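PDB 3BO6: hydrophilic protein, virA protein from Chromobacterium violaceum, which acts as a phosphothreonine lyase effector, probably removing phosphate from phosphothreonine in host proteins by beta-elimination. Local coordinates for residues 17-22 / 147-152; 27-32 / 155-160; 98-103 / 160-165; 181-186 / 213-218. All blocks are in the same frame, centred on the assembly; numbering follows the deposited sequence.

Contact 1: 17-22 / 147-152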
loop_
_atom_site.group_PDB
_atom_site.type_symbol
_atom_site.label_atom_id
_atom_site.label_comp_id
_atom_site.label_asym_id
_atom_site.label_seq_id
_atom_site.Cartn_x
_atom_site.Cartn_y
_atom_site.Cartn_z
ATOM N N HIS A 17 2.600 9.955 -20.940
ATOM C CA HIS A 17 3.560 9.388 -21.870
ATOM C C HIS A 17 5.006 9.479 -21.374
ATOM O O HIS A 17 5.738 8.485 -21.376
ATOM C CB HIS A 17 3.444 10.056 -23.238
ATOM C CG HIS A 17 4.300 9.407 -24.273
ATOM N ND1 HIS A 17 5.504 9.931 -24.694
ATOM C CD2 HIS A 17 4.157 8.225 -24.918
ATOM C CE1 HIS A 17 6.045 9.120 -25.583
ATOM N NE2 HIS A 17 5.247 8.077 -25.739
ATOM N N SER A 18 5.405 10.668 -20.942
ATOM C CA SER A 18 6.766 10.868 -20.442
ATOM C C SER A 18 7.061 10.028 -19.203
ATOM O O SER A 18 8.137 9.426 -19.079
ATOM C CB SER A 18 7.005 12.340 -20.125
ATOM O OG SER A 18 8.302 12.517 -19.587
ATOM N N LEU A 19 6.104 9.992 -18.281
ATOM C CA LEU A 19 6.287 9.269 -17.030
ATOM C C LEU A 19 6.528 7.783 -17.239
ATOM O O LEU A 19 7.530 7.249 -16.752
ATOM C CB LEU A 19 5.118 9.529 -16.073
ATOM C CG LEU A 19 5.088 10.927 -15.444
ATOM C CD1 LEU A 19 3.747 11.195 -14.755
ATOM C CD2 LEU A 19 6.241 11.115 -14.464
ATOM N N HIS A 20 5.653 7.088 -17.965
ATOM C CA HIS A 20 5.865 5.648 -18.083
ATOM C C HIS A 20 7.104 5.295 -18.911
ATOM O O HIS A 20 7.782 4.312 -18.633
ATOM C CB HIS A 20 4.600 4.872 -18.516
ATOM C CG HIS A 20 4.254 4.959 -19.973
ATOM N ND1 HIS A 20 4.762 4.093 -20.915
ATOM C CD2 HIS A 20 3.357 5.736 -20.625
ATOM C CE1 HIS A 20 4.242 4.375 -22.101
ATOM N NE2 HIS A 20 3.383 5.367 -21.950
ATOM N N ASN A 21 7.430 6.116 -19.897
ATOM C CA ASN A 21 8.648 5.870 -20.651
ATOM C C ASN A 21 9.932 6.156 -19.864
ATOM O O ASN A 21 10.936 5.453 -20.047
ATOM C CB ASN A 21 8.583 6.624 -21.978
ATOM C CG ASN A 21 7.702 5.923 -22.985
ATOM O OD1 ASN A 21 8.037 4.844 -23.459
ATOM N ND2 ASN A 21 6.556 6.528 -23.305
ATOM N N GLN A 22 9.920 7.170 -18.997
ATOM C CA GLN A 22 11.051 7.379 -18.087
ATOM C C GLN A 22 11.191 6.188 -17.141
ATOM O O GLN A 22 12.297 5.676 -16.935
ATOM C CB GLN A 22 10.878 8.648 -17.251
ATOM C CG GLN A 22 11.022 9.954 -18.002
ATOM C CD GLN A 22 10.813 11.144 -17.090
ATOM O OE1 GLN A 22 9.821 11.863 -17.202
ATOM N NE2 GLN A 22 11.736 11.340 -16.155
ATOM N N TYR A 147 3.588 13.380 -8.506
ATOM C CA TYR A 147 4.453 12.207 -8.497
ATOM C C TYR A 147 5.628 12.395 -9.460
ATOM O O TYR A 147 5.435 12.735 -10.620
ATOM C CB TYR A 147 3.673 10.976 -8.973
ATOM C CG TYR A 147 2.651 10.412 -8.014
ATOM C CD1 TYR A 147 3.039 9.668 -6.912
ATOM C CD2 TYR A 147 1.287 10.575 -8.237
ATOM C CE1 TYR A 147 2.105 9.133 -6.041
ATOM C CE2 TYR A 147 0.350 10.052 -7.367
ATOM C CZ TYR A 147 0.766 9.327 -6.274
ATOM O OH TYR A 147 -0.215 8.804 -5.446
ATOM N N SER A 148 6.844 12.126 -8.999
ATOM C CA SER A 148 7.979 12.071 -9.915
ATOM C C SER A 148 8.094 10.682 -10.551
ATOM O O SER A 148 7.614 9.697 -9.983
ATOM C CB SER A 148 9.284 12.406 -9.179
ATOM O OG SER A 148 9.656 11.369 -8.285
ATOM N N ALA A 149 8.738 10.594 -11.714
ATOM C CA ALA A 149 8.979 9.291 -12.336
ATOM C C ALA A 149 9.767 8.357 -11.420
ATOM O O ALA A 149 9.451 7.166 -11.319
ATOM C CB ALA A 149 9.675 9.443 -13.672
ATOM N N SER A 150 10.768 8.891 -10.729
ATOM C CA SER A 150 11.574 8.092 -9.808
ATOM C C SER A 150 10.713 7.486 -8.702
ATOM O O SER A 150 10.833 6.308 -8.369
ATOM C CB SER A 150 12.691 8.938 -9.184
ATOM O OG SER A 150 13.735 9.181 -10.112
ATOM N N SER A 151 9.845 8.299 -8.114
ATOM C CA SER A 151 9.002 7.809 -7.019
ATOM C C SER A 151 7.974 6.769 -7.512
ATOM O O SER A 151 7.728 5.757 -6.851
ATOM C CB SER A 151 8.298 8.969 -6.317
ATOM O OG SER A 151 7.695 8.528 -5.107
ATOM N N LEU A 152 7.363 7.023 -8.661
ATOM C CA LEU A 152 6.480 6.039 -9.274
ATOM C C LEU A 152 7.216 4.706 -9.498
ATOM O O LEU A 152 6.692 3.641 -9.151
ATOM C CB LEU A 152 5.914 6.581 -10.593
ATOM C CG LEU A 152 4.933 7.744 -10.397
ATOM C CD1 LEU A 152 4.780 8.537 -11.690
ATOM C CD2 LEU A 152 3.580 7.243 -9.875
#

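Contact 2: 27-32 / 155-160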
loop_
_atom_site.group_PDB
_atom_site.type_symbol
_atom_site.label_atom_id
_atom_site.label_comp_id
_atom_site.label_asym_id
_atom_site.label_seq_id
_atom_site.Cartn_x
_atom_site.Cartn_y
_atom_site.Cartn_z
ATOM N N PRO A 27 16.680 1.277 -13.665
ATOM C CA PRO A 27 17.038 -0.077 -13.233
ATOM C C PRO A 27 16.324 -0.470 -11.937
ATOM O O PRO A 27 15.652 0.364 -11.305
ATOM C CB PRO A 27 18.551 0.022 -13.012
ATOM C CG PRO A 27 18.776 1.435 -12.610
ATOM C CD PRO A 27 17.711 2.272 -13.324
ATOM N N MET A 28 16.461 -1.731 -11.543
ATOM C CA MET A 28 15.786 -2.227 -10.347
ATOM C C MET A 28 16.085 -1.341 -9.162
ATOM O O MET A 28 17.196 -0.809 -9.016
ATOM C CB MET A 28 16.223 -3.659 -10.024
ATOM C CG MET A 28 15.800 -4.695 -11.043
ATOM S SD MET A 28 16.417 -6.316 -10.586
ATOM C CE MET A 28 15.449 -6.637 -9.118
ATOM N N SER A 29 15.094 -1.203 -8.288
ATOM C CA SER A 29 15.293 -0.536 -7.003
ATOM C C SER A 29 16.100 -1.420 -6.061
ATOM O O SER A 29 16.288 -2.618 -6.306
ATOM C CB SER A 29 13.950 -0.151 -6.374
ATOM O OG SER A 29 13.258 0.722 -7.237
ATOM N N HIS A 30 16.584 -0.816 -4.984
ATOM C CA HIS A 30 17.413 -1.513 -4.005
ATOM C C HIS A 30 16.855 -1.170 -2.624
ATOM O O HIS A 30 17.062 -0.067 -2.125
ATOM C CB HIS A 30 18.863 -1.030 -4.178
ATOM C CG HIS A 30 19.876 -1.719 -3.312
ATOM N ND1 HIS A 30 20.163 -1.297 -2.033
ATOM C CD2 HIS A 30 20.735 -2.735 -3.572
ATOM C CE1 HIS A 30 21.116 -2.060 -1.523
ATOM N NE2 HIS A 30 21.484 -2.937 -2.440
ATOM N N PHE A 31 16.106 -2.099 -2.028
ATOM C CA PHE A 31 15.472 -1.847 -0.732
ATOM C C PHE A 31 16.215 -2.598 0.374
ATOM O O PHE A 31 16.157 -3.825 0.438
ATOM C CB PHE A 31 13.998 -2.293 -0.749
ATOM C CG PHE A 31 13.171 -1.623 -1.808
ATOM C CD1 PHE A 31 12.889 -0.270 -1.732
ATOM C CD2 PHE A 31 12.672 -2.349 -2.874
ATOM C CE1 PHE A 31 12.101 0.349 -2.701
ATOM C CE2 PHE A 31 11.900 -1.734 -3.852
ATOM C CZ PHE A 31 11.626 -0.382 -3.765
ATOM N N ARG A 32 16.914 -1.858 1.233
ATOM C CA ARG A 32 17.569 -2.465 2.386
ATOM C C ARG A 32 16.533 -2.804 3.460
ATOM O O ARG A 32 15.948 -1.901 4.071
ATOM C CB ARG A 32 18.581 -1.491 2.975
ATOM C CG ARG A 32 19.778 -1.238 2.093
ATOM C CD ARG A 32 20.592 -0.084 2.644
ATOM N NE ARG A 32 19.926 1.190 2.394
ATOM C CZ ARG A 32 20.394 2.372 2.774
ATOM N NH1 ARG A 32 21.546 2.453 3.432
ATOM N NH2 ARG A 32 19.722 3.478 2.484
ATOM N N THR A 155 7.845 2.888 -6.283
ATOM C CA THR A 155 6.611 2.367 -5.714
ATOM C C THR A 155 6.224 1.088 -6.424
ATOM O O THR A 155 5.875 0.092 -5.776
ATOM C CB THR A 155 5.500 3.410 -5.789
ATOM O OG1 THR A 155 5.915 4.563 -5.053
ATOM C CG2 THR A 155 4.212 2.875 -5.171
ATOM N N ARG A 156 6.293 1.103 -7.753
ATOM C CA ARG A 156 6.004 -0.094 -8.519
ATOM C C ARG A 156 6.976 -1.228 -8.144
ATOM O O ARG A 156 6.563 -2.386 -7.954
ATOM C CB ARG A 156 6.066 0.214 -10.014
ATOM C CG ARG A 156 5.756 -0.988 -10.894
ATOM C CD ARG A 156 5.594 -0.589 -12.355
ATOM N NE ARG A 156 5.439 -1.763 -13.210
ATOM C CZ ARG A 156 4.717 -1.790 -14.333
ATOM N NH1 ARG A 156 4.061 -0.708 -14.741
ATOM N NH2 ARG A 156 4.645 -2.909 -15.051
ATOM N N GLN A 157 8.263 -0.897 -8.061
ATOM C CA GLN A 157 9.272 -1.875 -7.655
ATOM C C GLN A 157 8.983 -2.421 -6.245
ATOM O O GLN A 157 9.170 -3.611 -5.983
ATOM C CB GLN A 157 10.668 -1.241 -7.702
ATOM C CG GLN A 157 11.204 -1.012 -9.128
ATOM C CD GLN A 157 11.870 -2.256 -9.665
ATOM O OE1 GLN A 157 12.824 -2.758 -9.072
ATOM N NE2 GLN A 157 11.366 -2.769 -10.767
ATOM N N PHE A 158 8.525 -1.554 -5.347
ATOM C CA PHE A 158 8.223 -1.958 -3.974
ATOM C C PHE A 158 7.097 -2.985 -3.965
ATOM O O PHE A 158 7.170 -4.009 -3.273
ATOM C CB PHE A 158 7.901 -0.715 -3.123
ATOM C CG PHE A 158 7.794 -0.973 -1.652
ATOM C CD1 PHE A 158 8.931 -1.215 -0.896
ATOM C CD2 PHE A 158 6.560 -0.907 -1.014
ATOM C CE1 PHE A 158 8.842 -1.419 0.485
ATOM C CE2 PHE A 158 6.451 -1.096 0.361
ATOM C CZ PHE A 158 7.598 -1.363 1.110
ATOM N N ILE A 159 6.051 -2.730 -4.746
ATOM C CA ILE A 159 4.919 -3.658 -4.814
ATOM C C ILE A 159 5.398 -5.000 -5.360
ATOM O O ILE A 159 5.036 -6.062 -4.833
ATOM C CB ILE A 159 3.746 -3.089 -5.668
ATOM C CG1 ILE A 159 2.817 -2.228 -4.807
ATOM C CG2 ILE A 159 2.929 -4.222 -6.282
ATOM C CD1 ILE A 159 3.504 -1.422 -3.741
ATOM N N GLU A 160 6.244 -4.972 -6.385
ATOM C CA GLU A 160 6.771 -6.221 -6.924
ATOM C C GLU A 160 7.650 -6.955 -5.893
ATOM O O GLU A 160 7.667 -8.188 -5.838
ATOM C CB GLU A 160 7.442 -5.963 -8.284
ATOM C CG GLU A 160 6.382 -5.574 -9.349
ATOM C CD GLU A 160 6.936 -4.880 -10.598
ATOM O OE1 GLU A 160 8.159 -4.627 -10.675
ATOM O OE2 GLU A 160 6.128 -4.583 -11.513
#

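Contact 3: 98-103 / 160-165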
loop_
_atom_site.group_PDB
_atom_site.type_symbol
_atom_site.label_atom_id
_atom_site.label_comp_id
_atom_site.label_asym_id
_atom_site.label_seq_id
_atom_site.Cartn_x
_atom_site.Cartn_y
_atom_site.Cartn_z
ATOM N N GLN A 98 5.537 -10.966 9.410
ATOM C CA GLN A 98 6.954 -11.311 9.571
ATOM C C GLN A 98 7.687 -11.283 8.235
ATOM O O GLN A 98 8.839 -10.856 8.140
ATOM C CB GLN A 98 7.111 -12.697 10.207
ATOM C CG GLN A 98 8.559 -13.137 10.363
ATOM C CD GLN A 98 9.267 -12.434 11.511
ATOM O OE1 GLN A 98 8.651 -11.689 12.276
ATOM N NE2 GLN A 98 10.569 -12.678 11.641
ATOM N N ALA A 99 7.020 -11.753 7.183
ATOM C CA ALA A 99 7.644 -11.783 5.857
ATOM C C ALA A 99 7.837 -10.381 5.265
ATOM O O ALA A 99 8.767 -10.155 4.506
ATOM C CB ALA A 99 6.832 -12.655 4.887
ATOM N N LEU A 100 6.942 -9.456 5.606
ATOM C CA LEU A 100 6.927 -8.112 5.030
ATOM C C LEU A 100 7.569 -7.028 5.880
ATOM O O LEU A 100 7.790 -5.925 5.398
ATOM C CB LEU A 100 5.483 -7.679 4.729
ATOM C CG LEU A 100 4.750 -8.503 3.673
ATOM C CD1 LEU A 100 3.362 -7.939 3.410
ATOM C CD2 LEU A 100 5.572 -8.550 2.396
ATOM N N SER A 101 7.862 -7.321 7.143
ATOM C CA SER A 101 8.306 -6.255 8.034
ATOM C C SER A 101 9.652 -5.653 7.590
ATOM O O SER A 101 9.887 -4.452 7.772
ATOM C CB SER A 101 8.352 -6.717 9.494
ATOM O OG SER A 101 9.326 -7.740 9.623
ATOM N N GLY A 102 10.528 -6.470 6.996
ATOM C CA GLY A 102 11.779 -5.949 6.453
ATOM C C GLY A 102 11.548 -4.809 5.474
ATOM O O GLY A 102 12.224 -3.777 5.512
ATOM N N LEU A 103 10.584 -5.007 4.583
ATOM C CA LEU A 103 10.228 -4.011 3.574
ATOM C C LEU A 103 9.402 -2.862 4.161
ATOM O O LEU A 103 9.652 -1.700 3.870
ATOM C CB LEU A 103 9.458 -4.670 2.417
ATOM C CG LEU A 103 10.348 -5.403 1.397
ATOM C CD1 LEU A 103 9.544 -6.402 0.561
ATOM C CD2 LEU A 103 11.081 -4.405 0.520
ATOM N N GLU A 160 6.244 -4.972 -6.385
ATOM C CA GLU A 160 6.771 -6.221 -6.924
ATOM C C GLU A 160 7.650 -6.955 -5.893
ATOM O O GLU A 160 7.667 -8.188 -5.838
ATOM C CB GLU A 160 7.442 -5.963 -8.284
ATOM C CG GLU A 160 6.382 -5.574 -9.349
ATOM C CD GLU A 160 6.936 -4.880 -10.598
ATOM O OE1 GLU A 160 8.159 -4.627 -10.675
ATOM O OE2 GLU A 160 6.128 -4.583 -11.513
ATOM N N CYS A 161 8.345 -6.218 -5.029
ATOM C CA CYS A 161 9.116 -6.838 -3.964
ATOM C C CYS A 161 8.241 -7.437 -2.858
ATOM O O CYS A 161 8.561 -8.477 -2.277
ATOM C CB CYS A 161 10.049 -5.813 -3.363
ATOM S SG CYS A 161 11.481 -6.581 -2.734
ATOM N N LEU A 162 7.127 -6.776 -2.545
ATOM C CA LEU A 162 6.181 -7.301 -1.567
ATOM C C LEU A 162 5.648 -8.637 -2.096
ATOM O O LEU A 162 5.569 -9.627 -1.357
ATOM C CB LEU A 162 5.029 -6.311 -1.334
ATOM C CG LEU A 162 5.399 -4.972 -0.685
ATOM C CD1 LEU A 162 4.202 -4.022 -0.757
ATOM C CD2 LEU A 162 5.876 -5.123 0.772
ATOM N N GLU A 163 5.298 -8.657 -3.377
ATOM C CA GLU A 163 4.787 -9.859 -4.023
ATOM C C GLU A 163 5.839 -10.961 -3.963
ATOM O O GLU A 163 5.522 -12.099 -3.626
ATOM C CB GLU A 163 4.416 -9.580 -5.491
ATOM C CG GLU A 163 3.131 -8.777 -5.682
ATOM C CD GLU A 163 1.886 -9.644 -5.745
ATOM O OE1 GLU A 163 1.955 -10.779 -6.277
ATOM O OE2 GLU A 163 0.821 -9.188 -5.271
ATOM N N SER A 164 7.080 -10.636 -4.312
ATOM C CA SER A 164 8.128 -11.657 -4.311
ATOM C C SER A 164 8.394 -12.204 -2.906
ATOM O O SER A 164 8.523 -13.416 -2.741
ATOM C CB SER A 164 9.408 -11.168 -5.009
ATOM O OG SER A 164 10.054 -10.136 -4.287
ATOM N N ARG A 165 8.438 -11.340 -1.894
ATOM C CA ARG A 165 8.670 -11.797 -0.530
ATOM C C ARG A 165 7.524 -12.673 -0.032
ATOM O O ARG A 165 7.763 -13.654 0.662
ATOM C CB ARG A 165 8.903 -10.639 0.460
ATOM C CG ARG A 165 10.366 -10.129 0.606
ATOM C CD ARG A 165 11.353 -11.220 1.012
ATOM N NE ARG A 165 12.595 -10.663 1.564
ATOM C CZ ARG A 165 13.787 -11.266 1.534
ATOM N NH1 ARG A 165 13.949 -12.433 0.915
ATOM N NH2 ARG A 165 14.828 -10.675 2.106
#

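Contact 4: 181-186 / 213-218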
loop_
_atom_site.group_PDB
_atom_site.type_symbol
_atom_site.label_atom_id
_atom_site.label_comp_id
_atom_site.label_asym_id
_atom_site.label_seq_id
_atom_site.Cartn_x
_atom_site.Cartn_y
_atom_site.Cartn_z
ATOM N N VAL A 181 -9.042 -3.282 -7.825
ATOM C CA VAL A 181 -8.632 -3.956 -9.063
ATOM C C VAL A 181 -7.180 -4.396 -8.943
ATOM O O VAL A 181 -6.424 -3.894 -8.108
ATOM C CB VAL A 181 -8.797 -3.050 -10.321
ATOM C CG1 VAL A 181 -10.281 -2.747 -10.588
ATOM C CG2 VAL A 181 -7.993 -1.765 -10.163
ATOM N N HIS A 182 -6.800 -5.374 -9.755
ATOM C CA HIS A 182 -5.422 -5.840 -9.779
ATOM C C HIS A 182 -5.203 -6.528 -11.119
ATOM O O HIS A 182 -6.147 -7.051 -11.713
ATOM C CB HIS A 182 -5.149 -6.827 -8.635
ATOM C CG HIS A 182 -5.895 -8.117 -8.763
ATOM N ND1 HIS A 182 -5.351 -9.243 -9.349
ATOM C CD2 HIS A 182 -7.151 -8.454 -8.397
ATOM C CE1 HIS A 182 -6.243 -10.219 -9.330
ATOM N NE2 HIS A 182 -7.341 -9.768 -8.752
ATOM N N PRO A 183 -3.955 -6.534 -11.592
ATOM C CA PRO A 183 -3.626 -7.250 -12.834
ATOM C C PRO A 183 -3.352 -8.718 -12.522
ATOM O O PRO A 183 -3.131 -9.072 -11.365
ATOM C CB PRO A 183 -2.331 -6.584 -13.284
ATOM C CG PRO A 183 -1.673 -6.163 -12.011
ATOM C CD PRO A 183 -2.807 -5.771 -11.071
ATOM N N GLU A 184 -3.338 -9.561 -13.549
ATOM C CA GLU A 184 -3.106 -10.996 -13.366
ATOM C C GLU A 184 -1.816 -11.308 -12.606
ATOM O O GLU A 184 -1.761 -12.289 -11.859
ATOM C CB GLU A 184 -3.094 -11.710 -14.721
ATOM C CG GLU A 184 -4.328 -11.459 -15.566
ATOM C CD GLU A 184 -4.052 -11.608 -17.051
ATOM O OE1 GLU A 184 -3.169 -12.415 -17.417
ATOM O OE2 GLU A 184 -4.715 -10.914 -17.852
ATOM N N ASN A 185 -0.803 -10.461 -12.760
ATOM C CA ASN A 185 0.497 -10.732 -12.152
ATOM C C ASN A 185 0.655 -10.303 -10.691
ATOM O O ASN A 185 1.698 -10.542 -10.086
ATOM C CB ASN A 185 1.619 -10.134 -12.993
ATOM C CG ASN A 185 1.369 -8.688 -13.338
ATOM O OD1 ASN A 185 0.449 -8.364 -14.097
ATOM N ND2 ASN A 185 2.191 -7.804 -12.789
ATOM N N TRP A 186 -0.370 -9.671 -10.117
ATOM C CA TRP A 186 -0.354 -9.428 -8.665
ATOM C C TRP A 186 -1.223 -10.483 -7.991
ATOM O O TRP A 186 -2.434 -10.528 -8.207
ATOM C CB TRP A 186 -0.865 -8.038 -8.260
ATOM C CG TRP A 186 -0.126 -6.870 -8.800
ATOM C CD1 TRP A 186 1.045 -6.874 -9.497
ATOM C CD2 TRP A 186 -0.529 -5.502 -8.689
ATOM N NE1 TRP A 186 1.394 -5.581 -9.832
ATOM C CE2 TRP A 186 0.438 -4.722 -9.359
ATOM C CE3 TRP A 186 -1.625 -4.864 -8.101
ATOM C CZ2 TRP A 186 0.349 -3.329 -9.443
ATOM C CZ3 TRP A 186 -1.715 -3.484 -8.191
ATOM C CH2 TRP A 186 -0.741 -2.733 -8.860
ATOM N N PRO A 213 -4.817 6.850 -13.948
ATOM C CA PRO A 213 -3.436 6.969 -14.427
ATOM C C PRO A 213 -2.423 6.342 -13.451
ATOM O O PRO A 213 -1.531 5.630 -13.894
ATOM C CB PRO A 213 -3.267 8.489 -14.570
ATOM C CG PRO A 213 -4.647 8.951 -14.994
ATOM C CD PRO A 213 -5.592 8.091 -14.147
ATOM N N PHE A 214 -2.588 6.555 -12.150
ATOM C CA PHE A 214 -1.652 5.966 -11.203
ATOM C C PHE A 214 -1.633 4.447 -11.313
ATOM O O PHE A 214 -0.555 3.830 -11.310
ATOM C CB PHE A 214 -1.963 6.406 -9.755
ATOM C CG PHE A 214 -1.068 5.740 -8.718
ATOM C CD1 PHE A 214 0.151 6.304 -8.382
ATOM C CD2 PHE A 214 -1.430 4.539 -8.129
ATOM C CE1 PHE A 214 0.982 5.692 -7.450
ATOM C CE2 PHE A 214 -0.605 3.928 -7.203
ATOM C CZ PHE A 214 0.603 4.508 -6.873
ATOM N N TYR A 215 -2.807 3.839 -11.402
ATOM C CA TYR A 215 -2.895 2.390 -11.526
ATOM C C TYR A 215 -2.217 1.909 -12.805
ATOM O O TYR A 215 -1.472 0.930 -12.796
ATOM C CB TYR A 215 -4.355 1.934 -11.523
ATOM C CG TYR A 215 -4.497 0.440 -11.734
ATOM C CD1 TYR A 215 -4.179 -0.445 -10.718
ATOM C CD2 TYR A 215 -4.936 -0.086 -12.948
ATOM C CE1 TYR A 215 -4.304 -1.813 -10.890
ATOM C CE2 TYR A 215 -5.052 -1.464 -13.127
ATOM C CZ TYR A 215 -4.750 -2.317 -12.080
ATOM O OH TYR A 215 -4.856 -3.681 -12.231
ATOM N N ARG A 216 -2.460 2.600 -13.910
ATOM C CA ARG A 216 -1.849 2.213 -15.175
ATOM C C ARG A 216 -0.323 2.284 -15.093
ATOM O O ARG A 216 0.385 1.423 -15.625
ATOM C CB ARG A 216 -2.383 3.090 -16.307
ATOM C CG ARG A 216 -3.894 2.928 -16.510
ATOM C CD ARG A 216 -4.406 3.748 -17.692
ATOM N NE ARG A 216 -3.863 3.243 -18.950
ATOM C CZ ARG A 216 -4.040 3.842 -20.121
ATOM N NH1 ARG A 216 -4.718 4.983 -20.169
ATOM N NH2 ARG A 216 -3.503 3.319 -21.222
ATOM N N LEU A 217 0.185 3.289 -14.385
ATOM C CA LEU A 217 1.635 3.416 -14.185
ATOM C C LEU A 217 2.194 2.276 -13.323
ATOM O O LEU A 217 3.348 1.888 -13.475
ATOM C CB LEU A 217 1.943 4.779 -13.576
ATOM C CG LEU A 217 1.676 5.955 -14.544
ATOM C CD1 LEU A 217 1.628 7.296 -13.803
ATOM C CD2 LEU A 217 2.721 6.004 -15.655
ATOM N N MET A 218 1.367 1.726 -12.435
ATOM C CA MET A 218 1.789 0.624 -11.569
ATOM C C MET A 218 1.667 -0.724 -12.261
ATOM O O MET A 218 2.430 -1.655 -11.949
ATOM C CB MET A 218 0.917 0.585 -10.309
ATOM C CG MET A 218 1.126 1.770 -9.376
ATOM S SD MET A 218 2.798 1.957 -8.727
ATOM C CE MET A 218 3.282 3.401 -9.664
HETATM O O HOH W 1 3.320 -4.288 -11.632
#

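Contact 1: 17-22 / 147-152
Gln22 OE1 accepts a hydrogen bond from Ser18 OG at 2.9 Å, one turn earlier on the same helix. The bond holds the amide with its other branch turned to helix 149-168. Gln22 NE2 then lies 3.7 Å from Ala149 CB. The contact joins two helices of the alpha/beta fold, with helix 16-24, the second helix of the chain, set against the first turn of the long helix 149-168. That turn has a capped start. Ser148 is the N-cap, and its OG accepts from Ser151 N at 3.1 Å. Ser148 OG also bonds Asp141, so the helix start is tied to the preceding loop.

Between the helices the packing is apolar. Leu19 CG stands anti to the carbonyl carbon (chi1 -72°), and from it CD2 reaches the first turn of helix 149-168. This branch does most of the touching. Leu19 CD2 sits 3.8 Å from Ala149 N and also touches Ala149 CB. The side chains of Leu19 and Leu152 cross at about a right angle. Leu12 of helix 7-14 also packs on Leu19, and Leu152 is covered by Phe214, Leu217 and Met218 of helix 213-219. The backbones come close at Ala149, whose CA is 5.4 Å from Leu19 CA. No hydrogen bond joins the two segments. The leucines meet through their methyl groups, Leu19 CD2 lying 4.1 Å from Leu152 CD1.

Contact 2: 27-32 / 155-160
Two torsions set the groups of helix 149-168 that receive the 27-32 loop. Gln157 is bent at chi2 (-85°), which turns CD off the line of an extended chain. In Phe158, CG stands anti to the backbone N (chi1 -171°), and the ring it carries meets Phe31 with its edge.

The amide of Gln157 reaches the loop backbone. Gln157 OE1 accepts from Ser29 N at 2.9 Å, in a fairly straight bond whose donor lies above the carbonyl plane. Gln157 OE1 is also 3.3 Å from Met28 CA. Ser29 packs alongside the bend, with its OG 3.3 Å from Gln157 CB. The polar partner of that hydroxyl is Asn154, one turn back on the helix. The helix therefore holds the loop by both a side chain of the loop and its main chain.

Phe31 and Phe158 form an edge-to-face pair. The edge of Phe158 points at the face of Phe31, and the planes stand at 77°. Phe158 CD1 lies over the centre of the Phe31 ring, 3.9 Å above its plane. Phe31 CZ also approaches Phe158 CB at 3.8 Å.

This is a surface contact, in which an irregular loop crosses the helix. Leu103 of helix 93-104 packs on both phenylalanines. Thr155 and Ile159 of helix 149-168 point away from the loop and touch Phe84 of strand 82-86, in the antiparallel sheet.

Contact 3: 98-103 / 160-165
Leu162 brings one methyl, CD2, against two leucines of helix 93-104. The side chains of Leu100 and Leu162 cross at about a right angle, and their CD2 atoms meet at 3.8 Å. Leu162 CD2 also lies 3.9 Å from Leu103 CD1. Both helices belong to the alpha/beta fold and run roughly antiparallel, at 149° between their short axes. The axes come within 9.6 Å.

Leu103 points across to the other helix, and its CD1 is the busiest methyl of the contact. Leu103 CD1 rests 3.7 Å from Cys161 O on the helix backbone. Leu103 CD1 also lies 3.8 Å from Arg165 CG. Arg165 CB lies 4.1 Å from Ala99 O. Helix 93-104 is kinked here, since the N atoms of Gly102 and Leu103 lack a bond to the turn before. Gly102 makes a backbone hydrogen bond with Ala34. Leu100 and Leu162 both also touch Ile86 of strand 82-86, so the contact lies over the sheet.

No hydrogen bond passes between the two segments. Leucine methyls, Cys161 and the aliphatic part of Arg165 make most of the join. The guanidinium forms salt bridges with Glu168 and Glu33. The charge is thus met outside the leucine cluster, while Arg165 CB and CG lie against the other helix.

Contact 4: 181-186 / 213-218
The backbone is extended at Val181 and His182, then folds into a type I beta turn from Pro183 to Trp186, facing Tyr215 and Met218 of helix 213-219. The contact joins the loop before edge strand 189-193 to the C-terminal helix of the alpha/beta fold.

Tyr215 is the centre. Its CG stands anti to the backbone N (chi1 177°), and the ring runs out to the loop. Val181 CG2 makes a CH-pi contact over one face of the Tyr215 ring, 3.9 Å from its centroid. The edge of Tyr215 points toward the face of Trp186 in an offset edge-to-face pair, with planes at 78°. At the phenol end, Tyr215 OH lies 3.1 Å from Pro183 CD. Tyr215 OH is as near to Pro183 N, which has no hydrogen to share, so this is close packing.

Pro183 CD also sits above the rim of the Trp186 ring. Pro183 O accepts from Trp186 N and His182 ND1, which approach from opposite faces of its plane. Trp186 CH2 touches Met218 CB at 4.0 Å. A water near the indole plane completes the join: it accepts from Trp186 NE1 at 2.9 Å and donates to Met218 O at 2.8 Å.

In the fold
Contacts 1, 2 and 3 all use helix 149-168, from its first turn to near its end. Contact 4 does not, but its two segments touch the same helix at Leu152, Arg156, Ile159 and Glu163. Contacts 1 and 4 are buried, contact 3 is partly buried and contact 2 lies at the surface. The helix-helix contacts 1 and 3 have no hydrogen bond across them and rest mainly on apolar side chains, leucines above all. The two contacts with loops add polar links, direct in contact 2 and through water in contact 4, and each has an edge-to-face aromatic pair. Contacts 2 and 3 meet at Leu103, and contacts 1 and 4 share a cluster around Leu152 and Phe214.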